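PDB 1SH7: extracellular subtilisin-like serine proteinase, which probably cleaves peptide bonds within proteins as a calcium-binding, cold-adapted serine endopeptidase of the subtilisin family. Local coordinates for residues N90-R95 against V112-Q117. Sequence-based numbering, arbitrary orientation.
Sequences NIVGVR and VDWVAQ
The indole of W114 is the flat group here, and V92 and V94 reach its six-membered ring. Both valines approach obliquely, so neither sits squarely on a face or at an edge. V94 CG2 lies 4.0 Å from W114 CZ3 and equally far from W114 CE3. Further along the ring, V92 CG1 is 4.2 Å from W114 CH2, and the two side chains cross at about a right angle. W114 CG is anti to the backbone N (chi1 -172°), which sends the ring off the helix toward residues 90-95. V115 supplies the other contact, with its CG2 3.9 Å from V94 CG2. One methyl of V94 therefore meets both helix residues. The V94 rotamer, with CG2 anti to the carbonyl carbon, turns this methyl to the helix. The interface is small and wholly apolar, burying 155 Å² over both sides. Backbones stay well apart, with the V94 and V115 CA atoms 8.1 Å from each other. The axes of segments 90-95 and 112-117 run roughly antiparallel, at 148°. V115 also touches Y34 of strand 32-37, and V112 and A116 pack on helix 135-146. At the end of the strand, R95 forms a salt bridge with D59 and a hydrogen bond with D56, a calcium ligand. V94 lies about 7 Å, side chain to side chain, from D37, the predicted charge-relay aspartate. Helix 105-118 links parallel strands 90-95 and 123-127, passing over strand 32-37 between them. These three elements form a beta-alpha-beta crossover, and W114, V115, V92 and V94 pack its helix against the sheet. The crossover belongs to the subtilisin-like alpha/beta fold of the peptidase S8 domain, the protease part of a longer protein.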
loop_
_atom_site.group_PDB
_atom_site.type_symbol
_atom_site.label_atom_id
_atom_site.label_comp_id
_atom_site.label_asym_id
_atom_site.label_seq_id
_atom_site.Cartn_x
_atom_site.Cartn_y
_atom_site.Cartn_z
ATOM N N ASN A 90 -7.600 2.213 -11.305
ATOM C CA ASN A 90 -6.621 2.841 -12.168
ATOM C C ASN A 90 -5.288 2.955 -11.452
ATOM O O ASN A 90 -5.233 3.268 -10.253
ATOM C CB ASN A 90 -7.125 4.217 -12.614
ATOM C CG ASN A 90 -8.414 4.126 -13.388
ATOM O OD1 ASN A 90 -8.415 3.587 -14.485
ATOM N ND2 ASN A 90 -9.540 4.621 -12.801
ATOM N N ILE A 91 -4.200 2.710 -12.186
ATOM C CA ILE A 91 -2.852 2.782 -11.640
ATOM C C ILE A 91 -2.082 3.865 -12.390
ATOM O O ILE A 91 -2.140 3.888 -13.626
ATOM C CB ILE A 91 -2.131 1.412 -11.814
ATOM C CG1 ILE A 91 -2.843 0.285 -11.007
ATOM C CG2 ILE A 91 -0.667 1.543 -11.476
ATOM C CD1 ILE A 91 -2.623 0.356 -9.464
ATOM N N VAL A 92 -1.346 4.709 -11.656
ATOM C CA VAL A 92 -0.457 5.703 -12.222
ATOM C C VAL A 92 0.932 5.532 -11.636
ATOM O O VAL A 92 1.089 5.528 -10.393
ATOM C CB VAL A 92 -1.001 7.148 -12.013
ATOM C CG1 VAL A 92 -0.016 8.165 -12.574
ATOM C CG2 VAL A 92 -2.361 7.312 -12.685
ATOM N N GLY A 93 1.943 5.393 -12.514
ATOM C CA GLY A 93 3.345 5.243 -12.102
ATOM C C GLY A 93 4.010 6.570 -11.791
ATOM O O GLY A 93 3.967 7.486 -12.603
ATOM N N VAL A 94 4.585 6.701 -10.599
ATOM C CA VAL A 94 5.365 7.894 -10.220
ATOM C C VAL A 94 6.756 7.421 -9.841
ATOM O O VAL A 94 7.017 6.985 -8.720
ATOM C CB VAL A 94 4.697 8.682 -9.072
ATOM C CG1 VAL A 94 5.435 9.983 -8.787
ATOM C CG2 VAL A 94 3.239 8.972 -9.411
ATOM N N ARG A 95 7.631 7.400 -10.819
ATOM C CA ARG A 95 8.934 6.806 -10.639
ATOM C C ARG A 95 9.920 7.744 -9.919
ATOM O O ARG A 95 10.362 8.765 -10.477
ATOM C CB ARG A 95 9.479 6.333 -11.979
ATOM C CG ARG A 95 10.877 5.700 -11.898
ATOM C CD ARG A 95 11.295 5.081 -13.207
ATOM N NE ARG A 95 12.541 4.342 -13.044
ATOM C CZ ARG A 95 13.734 4.680 -13.508
ATOM N NH1 ARG A 95 14.761 3.891 -13.241
ATOM N NH2 ARG A 95 13.936 5.729 -14.269
ATOM N N VAL A 112 6.014 13.174 -4.590
ATOM C CA VAL A 112 4.924 13.390 -3.627
ATOM C C VAL A 112 4.128 14.653 -4.029
ATOM O O VAL A 112 2.898 14.622 -4.117
ATOM C CB VAL A 112 5.467 13.482 -2.188
ATOM C CG1 VAL A 112 4.397 13.953 -1.203
ATOM C CG2 VAL A 112 6.085 12.148 -1.770
ATOM N N ASP A 113 4.837 15.743 -4.293
ATOM C CA ASP A 113 4.258 17.000 -4.761
ATOM C C ASP A 113 3.481 16.811 -6.076
ATOM O O ASP A 113 2.428 17.421 -6.283
ATOM C CB ASP A 113 5.368 18.035 -5.001
ATOM C CG ASP A 113 5.964 18.588 -3.724
ATOM O OD1 ASP A 113 6.947 19.375 -3.865
ATOM O OD2 ASP A 113 5.528 18.333 -2.558
ATOM N N TRP A 114 4.008 15.975 -6.968
ATOM C CA TRP A 114 3.356 15.715 -8.245
ATOM C C TRP A 114 1.990 15.055 -8.068
ATOM O O TRP A 114 1.022 15.375 -8.766
ATOM C CB TRP A 114 4.258 14.835 -9.120
ATOM C CG TRP A 114 3.767 14.676 -10.496
ATOM C CD1 TRP A 114 4.112 15.429 -11.576
ATOM C CD2 TRP A 114 2.793 13.729 -10.966
ATOM N NE1 TRP A 114 3.464 14.975 -12.692
ATOM C CE2 TRP A 114 2.639 13.940 -12.347
ATOM C CE3 TRP A 114 2.075 12.692 -10.372
ATOM C CZ2 TRP A 114 1.788 13.160 -13.135
ATOM C CZ3 TRP A 114 1.221 11.937 -11.149
ATOM C CH2 TRP A 114 1.075 12.183 -12.502
ATOM N N VAL A 115 1.926 14.124 -7.132
ATOM C CA VAL A 115 0.649 13.472 -6.797
ATOM C C VAL A 115 -0.327 14.504 -6.219
ATOM O O VAL A 115 -1.470 14.590 -6.663
ATOM C CB VAL A 115 0.862 12.282 -5.830
ATOM C CG1 VAL A 115 -0.428 11.828 -5.235
ATOM C CG2 VAL A 115 1.578 11.114 -6.554
ATOM N N ALA A 116 0.106 15.328 -5.281
ATOM C CA ALA A 116 -0.784 16.365 -4.751
ATOM C C ALA A 116 -1.296 17.282 -5.883
ATOM O O ALA A 116 -2.500 17.593 -5.959
ATOM C CB ALA A 116 -0.091 17.189 -3.691
ATOM N N GLN A 117 -0.409 17.640 -6.806
ATOM C CA GLN A 117 -0.781 18.577 -7.871
ATOM C C GLN A 117 -1.632 17.928 -8.987
ATOM O O GLN A 117 -2.387 18.619 -9.653
ATOM C CB GLN A 117 0.450 19.229 -8.488
ATOM C CG GLN A 117 1.169 20.199 -7.563
ATOM C CD GLN A 117 2.595 20.504 -8.011
ATOM O OE1 GLN A 117 2.932 20.351 -9.188
ATOM N NE2 GLN A 117 3.436 20.928 -7.071
#